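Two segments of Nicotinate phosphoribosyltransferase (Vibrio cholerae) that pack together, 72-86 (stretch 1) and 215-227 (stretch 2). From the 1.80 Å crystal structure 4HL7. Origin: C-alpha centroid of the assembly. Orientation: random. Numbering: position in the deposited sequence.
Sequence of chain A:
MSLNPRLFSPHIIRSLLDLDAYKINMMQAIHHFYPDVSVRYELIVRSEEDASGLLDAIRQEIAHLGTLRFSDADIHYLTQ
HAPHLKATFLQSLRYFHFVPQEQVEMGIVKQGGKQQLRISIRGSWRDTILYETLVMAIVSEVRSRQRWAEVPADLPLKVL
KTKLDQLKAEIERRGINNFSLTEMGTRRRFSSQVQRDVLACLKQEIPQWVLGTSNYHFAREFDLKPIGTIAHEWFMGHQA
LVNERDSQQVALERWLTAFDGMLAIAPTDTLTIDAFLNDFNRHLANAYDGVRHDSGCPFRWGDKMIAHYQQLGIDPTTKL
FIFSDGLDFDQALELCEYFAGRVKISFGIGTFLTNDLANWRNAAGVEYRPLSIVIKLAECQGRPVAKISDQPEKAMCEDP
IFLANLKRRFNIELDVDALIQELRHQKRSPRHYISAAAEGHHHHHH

Stretch 1, residues 72-86: DADIHYLTQHAPHLK
Stretch 2, residues 215-227: NYHFAREFDLKPI

Stretch 1 is a helix from Asp 72 to His 81 that breaks at Ala 82 (phi/psi -132/65) into a type I turn from Ala 82 to Leu 85, closed by Leu 85 N to Ala 82 O at 3.0 Å. Stretch 2 enters at Asn 215, whose OD1 caps the following helix by accepting from Phe 218 N at 2.9 Å. That helix begins at Tyr 216; at Asp 223, with phi/psi 55/52, the chain leaves helical geometry in a Schellman motif, with Leu 224 N bonded to Ala 219 O at 2.9 Å, and continues as an extended segment through Pro 226 to Ile 227. The two helices cross nearly at right angles, 81° between their N-to-C directions, and their axes come no closer than 11.3 Å, room enough for two tyrosine rings. In register, the CA of Tyr 77 lies 7.5 Å from the CA of Arg 220, the CA of Leu 78 8.6 Å from that of Tyr 216, and the CA of His 81 8.1 Å from that of Pro 226.

Tyr 77 is the main bump of stretch 1. Its CA-to-CB bond points toward stretch 2, and with chi1 t (169°) and chi2 -101° the ring enters a hollow lined by Tyr 216, Ala 219, Arg 220 and Pro 226. Arg 220 CB covers one face, 3.9 Å from the centroid of the Tyr 77 ring in a CH-pi contact, while Tyr 216 CD1 meets the ring edge at 3.7 Å from Tyr 77 CE1. At the tip, Tyr 77 OH lies 3.4 Å from Ala 219 CB and 3.8 Å from Pro 226 CG. Water 3 joins the tip to the chain beyond the helix, 2.7 Å from Tyr 77 OH and donating to Leu 224 O at 2.7 Å.

Tyr 216 is the reciprocal bump. Its CB projects sideways, but chi1 of -96°, between wells, and chi2 of -42° bring the ring end nearer stretch 1. Leu 78, in rotamer m,t, sets CD2 almost squarely over one face, 3.7 Å from the centroid of the Tyr 216 ring and 8° off its normal. Farther out, Tyr 216 OH reaches the helix exit, 3.4 Å from Ala 82 CB and 4.3 Å from Leu 85 CD1; the hydroxyl is also hydrogen-bonded elsewhere in the structure.

Arg 220 closes the other end of the contact. With chi angles t, t, p and -168°, its side chain extends past Tyr 77 to Asp 74 (chi1 m, chi2 -22°). Arg 220 NH1 donates to Asp 74 OD1 at 2.8 Å in a salt bridge, supplemented by a weak bond from Arg 220 NH2 to the same OD1 at 3.3 Å. OD1 lies at the guanidinium edge, near its plane. Water 1 extends the network, donating to Ala 73 O at 2.5 Å and accepting from Arg 220 NH1 at 3.0 Å.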

# COMPACT_ATOMS: atom_id res chain seq x y z
N ASP A 72 22.54 -4.96 12.11
CA ASP A 72 22.19 -6.04 13.05
C ASP A 72 21.03 -5.61 13.93
O ASP A 72 20.15 -6.44 14.23
CB ASP A 72 23.41 -6.50 13.88
CG ASP A 72 24.49 -7.04 13.02
OD1 ASP A 72 25.58 -6.43 13.00
OD2 ASP A 72 24.23 -8.04 12.29
N ALA A 73 20.98 -4.32 14.25
CA ALA A 73 19.89 -3.77 14.99
C ALA A 73 18.55 -3.84 14.26
O ALA A 73 17.52 -4.00 14.92
CB ALA A 73 20.18 -2.34 15.42
N ASP A 74 18.55 -3.65 12.94
CA ASP A 74 17.32 -3.82 12.18
C ASP A 74 16.86 -5.26 12.28
O ASP A 74 15.65 -5.55 12.41
CB ASP A 74 17.54 -3.50 10.70
CG ASP A 74 17.87 -2.03 10.45
OD1 ASP A 74 17.55 -1.18 11.29
OD2 ASP A 74 18.51 -1.75 9.42
N ILE A 75 17.81 -6.17 12.13
CA ILE A 75 17.49 -7.61 12.14
C ILE A 75 17.00 -8.06 13.52
O ILE A 75 16.00 -8.84 13.63
CB ILE A 75 18.66 -8.48 11.64
CG1 ILE A 75 19.08 -8.05 10.22
CG2 ILE A 75 18.26 -9.96 11.57
CD1 ILE A 75 18.04 -8.29 9.16
N HIS A 76 17.67 -7.57 14.56
CA HIS A 76 17.27 -7.81 15.96
C HIS A 76 15.86 -7.31 16.16
O HIS A 76 15.01 -7.99 16.79
CB HIS A 76 18.22 -7.11 16.96
CG HIS A 76 19.63 -7.73 17.03
ND1 HIS A 76 19.88 -9.07 16.87
CD2 HIS A 76 20.90 -7.13 17.27
CE1 HIS A 76 21.22 -9.31 17.00
NE2 HIS A 76 21.84 -8.13 17.24
N TYR A 77 15.56 -6.13 15.62
CA TYR A 77 14.19 -5.58 15.75
C TYR A 77 13.16 -6.53 15.10
O TYR A 77 12.15 -6.88 15.72
CB TYR A 77 14.07 -4.15 15.14
CG TYR A 77 12.61 -3.72 15.05
CD1 TYR A 77 11.90 -3.79 13.84
CD2 TYR A 77 11.93 -3.31 16.20
CE1 TYR A 77 10.54 -3.47 13.77
CE2 TYR A 77 10.57 -2.96 16.14
CZ TYR A 77 9.89 -3.04 14.93
OH TYR A 77 8.57 -2.70 14.88
N LEU A 78 13.42 -7.00 13.90
CA LEU A 78 12.46 -7.90 13.28
C LEU A 78 12.38 -9.25 14.00
O LEU A 78 11.33 -9.89 14.04
CB LEU A 78 12.82 -8.17 11.81
CG LEU A 78 12.74 -6.91 10.91
CD1 LEU A 78 13.18 -7.33 9.51
CD2 LEU A 78 11.30 -6.38 10.89
N THR A 79 13.51 -9.73 14.49
CA THR A 79 13.49 -10.98 15.24
C THR A 79 12.47 -10.94 16.39
O THR A 79 11.71 -11.88 16.57
CB THR A 79 14.89 -11.29 15.81
OG1 THR A 79 15.74 -11.58 14.71
CG2 THR A 79 14.83 -12.54 16.74
N GLN A 80 12.51 -9.87 17.18
CA GLN A 80 11.64 -9.67 18.35
C GLN A 80 10.22 -9.26 17.99
O GLN A 80 9.23 -9.82 18.50
CB GLN A 80 12.24 -8.62 19.29
CG GLN A 80 11.33 -8.29 20.49
CD GLN A 80 12.04 -7.59 21.64
OE1 GLN A 80 13.27 -7.49 21.68
NE2 GLN A 80 11.27 -7.14 22.61
N HIS A 81 10.09 -8.28 17.08
CA HIS A 81 8.80 -7.67 16.84
C HIS A 81 8.04 -8.16 15.64
O HIS A 81 6.88 -7.79 15.43
CB HIS A 81 8.90 -6.15 16.88
CG HIS A 81 9.39 -5.64 18.21
ND1 HIS A 81 8.56 -5.34 19.23
CD2 HIS A 81 10.69 -5.45 18.69
CE1 HIS A 81 9.28 -4.92 20.31
NE2 HIS A 81 10.58 -5.00 19.98
N ALA A 82 8.70 -9.01 14.84
CA ALA A 82 8.09 -9.69 13.68
C ALA A 82 8.45 -11.17 13.77
O ALA A 82 9.14 -11.76 12.89
CB ALA A 82 8.55 -9.02 12.35
N PRO A 83 7.93 -11.83 14.81
CA PRO A 83 8.27 -13.22 15.15
C PRO A 83 7.84 -14.27 14.10
O PRO A 83 8.36 -15.38 14.12
CB PRO A 83 7.52 -13.45 16.49
CG PRO A 83 6.40 -12.49 16.46
CD PRO A 83 6.89 -11.26 15.71
N HIS A 84 6.95 -13.90 13.20
CA HIS A 84 6.57 -14.80 12.11
C HIS A 84 7.49 -14.82 10.91
O HIS A 84 7.33 -15.64 10.03
CB HIS A 84 5.07 -14.65 11.74
CG HIS A 84 4.18 -15.08 12.87
ND1 HIS A 84 4.15 -16.36 13.30
CD2 HIS A 84 3.45 -14.33 13.79
CE1 HIS A 84 3.37 -16.43 14.41
NE2 HIS A 84 2.95 -15.19 14.70
N LEU A 85 8.48 -13.90 10.91
CA LEU A 85 9.61 -13.99 9.98
C LEU A 85 10.60 -15.13 10.37
O LEU A 85 10.96 -15.27 11.51
CB LEU A 85 10.33 -12.63 9.88
CG LEU A 85 9.38 -11.52 9.30
CD1 LEU A 85 10.17 -10.22 9.19
CD2 LEU A 85 8.78 -11.90 7.98
N LYS A 86 10.97 -15.95 9.40
CA LYS A 86 11.78 -17.14 9.69
C LYS A 86 13.24 -16.68 9.95
O LYS A 86 13.73 -15.75 9.28
CB LYS A 86 11.72 -18.12 8.54
CG LYS A 86 10.36 -18.80 8.32
CD LYS A 86 10.40 -19.53 7.00
CE LYS A 86 9.32 -20.63 6.87
NZ LYS A 86 7.97 -20.08 7.06
N ASN A 215 4.61 1.29 8.88
CA ASN A 215 6.01 1.56 8.72
C ASN A 215 6.86 0.87 9.84
O ASN A 215 6.73 1.21 11.00
CB ASN A 215 6.21 3.08 8.72
CG ASN A 215 7.62 3.49 8.35
OD1 ASN A 215 8.58 3.14 9.03
ND2 ASN A 215 7.76 4.19 7.23
N TYR A 216 7.74 -0.08 9.45
CA TYR A 216 8.55 -0.81 10.46
C TYR A 216 9.47 0.16 11.21
O TYR A 216 9.64 0.08 12.47
CB TYR A 216 9.43 -1.90 9.77
CG TYR A 216 8.80 -3.29 9.78
CD1 TYR A 216 8.17 -3.78 10.92
CD2 TYR A 216 8.88 -4.13 8.65
CE1 TYR A 216 7.61 -5.07 10.95
CE2 TYR A 216 8.33 -5.42 8.65
CZ TYR A 216 7.73 -5.90 9.82
OH TYR A 216 7.15 -7.19 9.85
N HIS A 217 10.12 1.04 10.47
CA HIS A 217 11.06 2.00 11.09
C HIS A 217 10.44 2.84 12.17
O HIS A 217 11.02 3.03 13.28
CB HIS A 217 11.69 2.89 10.03
CG HIS A 217 12.72 3.85 10.57
ND1 HIS A 217 14.02 3.56 10.61
CD2 HIS A 217 12.59 5.11 11.14
CE1 HIS A 217 14.70 4.58 11.15
NE2 HIS A 217 13.83 5.54 11.46
N PHE A 218 9.25 3.36 11.89
CA PHE A 218 8.53 4.22 12.85
C PHE A 218 7.78 3.38 13.89
O PHE A 218 7.61 3.85 15.00
CB PHE A 218 7.57 5.19 12.09
CG PHE A 218 8.30 6.30 11.36
CD1 PHE A 218 9.29 7.06 12.02
CD2 PHE A 218 8.05 6.56 10.00
CE1 PHE A 218 10.04 8.03 11.34
CE2 PHE A 218 8.77 7.54 9.33
CZ PHE A 218 9.76 8.28 9.99
N ALA A 219 7.42 2.13 13.56
CA ALA A 219 6.91 1.19 14.59
C ALA A 219 7.99 1.00 15.67
O ALA A 219 7.72 1.12 16.86
CB ALA A 219 6.50 -0.15 13.98
N ARG A 220 9.22 0.79 15.23
CA ARG A 220 10.36 0.80 16.16
C ARG A 220 10.51 2.07 16.95
O ARG A 220 10.60 2.01 18.17
CB ARG A 220 11.68 0.43 15.47
CG ARG A 220 12.91 0.39 16.41
CD ARG A 220 14.18 -0.10 15.70
NE ARG A 220 14.47 0.69 14.50
CZ ARG A 220 15.36 0.36 13.56
NH1 ARG A 220 16.10 -0.75 13.69
NH2 ARG A 220 15.53 1.16 12.50
N GLU A 221 10.60 3.20 16.26
CA GLU A 221 10.93 4.45 16.90
C GLU A 221 9.93 4.78 17.99
O GLU A 221 10.29 5.34 19.07
CB GLU A 221 10.96 5.57 15.87
CG GLU A 221 11.03 6.94 16.51
CD GLU A 221 11.56 8.02 15.59
OE1 GLU A 221 11.86 7.73 14.42
OE2 GLU A 221 11.68 9.18 16.04
N PHE A 222 8.66 4.47 17.73
CA PHE A 222 7.59 4.90 18.65
C PHE A 222 6.98 3.76 19.46
O PHE A 222 5.97 3.96 20.13
CB PHE A 222 6.49 5.64 17.85
CG PHE A 222 6.95 6.91 17.25
CD1 PHE A 222 7.27 8.00 18.07
CD2 PHE A 222 7.11 7.03 15.87
CE1 PHE A 222 7.73 9.18 17.53
CE2 PHE A 222 7.55 8.22 15.32
CZ PHE A 222 7.85 9.30 16.14
N ASP A 223 7.53 2.54 19.33
CA ASP A 223 7.00 1.37 20.03
C ASP A 223 5.53 1.20 19.72
O ASP A 223 4.67 1.12 20.62
CB ASP A 223 7.25 1.46 21.55
CG ASP A 223 6.84 0.18 22.29
OD1 ASP A 223 7.00 -0.96 21.74
OD2 ASP A 223 6.31 0.28 23.41
N LEU A 224 5.23 1.19 18.42
CA LEU A 224 3.89 0.96 17.94
C LEU A 224 3.90 -0.37 17.27
O LEU A 224 4.96 -0.82 16.80
CB LEU A 224 3.47 2.05 16.93
CG LEU A 224 3.37 3.42 17.57
CD1 LEU A 224 3.20 4.46 16.48
CD2 LEU A 224 2.18 3.46 18.53
N LYS A 225 2.73 -0.98 17.19
CA LYS A 225 2.58 -2.28 16.56
C LYS A 225 2.70 -2.11 15.02
O LYS A 225 2.01 -1.28 14.45
CB LYS A 225 1.21 -2.84 16.96
CG LYS A 225 0.91 -4.22 16.41
N PRO A 226 3.58 -2.93 14.36
CA PRO A 226 3.64 -2.89 12.88
C PRO A 226 2.46 -3.68 12.32
O PRO A 226 2.20 -4.80 12.77
CB PRO A 226 5.00 -3.56 12.55
CG PRO A 226 5.35 -4.34 13.74
CD PRO A 226 4.68 -3.73 14.95
N ILE A 227 1.71 -3.08 11.40
CA ILE A 227 0.54 -3.75 10.73
C ILE A 227 0.87 -3.91 9.23
O ILE A 227 1.38 -2.95 8.57
CB ILE A 227 -0.75 -2.87 10.93
CG1 ILE A 227 -0.91 -2.45 12.40
CG2 ILE A 227 -2.04 -3.53 10.41
CD1 ILE A 227 -1.28 -3.56 13.34
O HOH W 1 16.94 -1.98 16.35
O HOH W 2 18.60 1.33 11.28
O HOH W 3 7.34 -2.11 17.19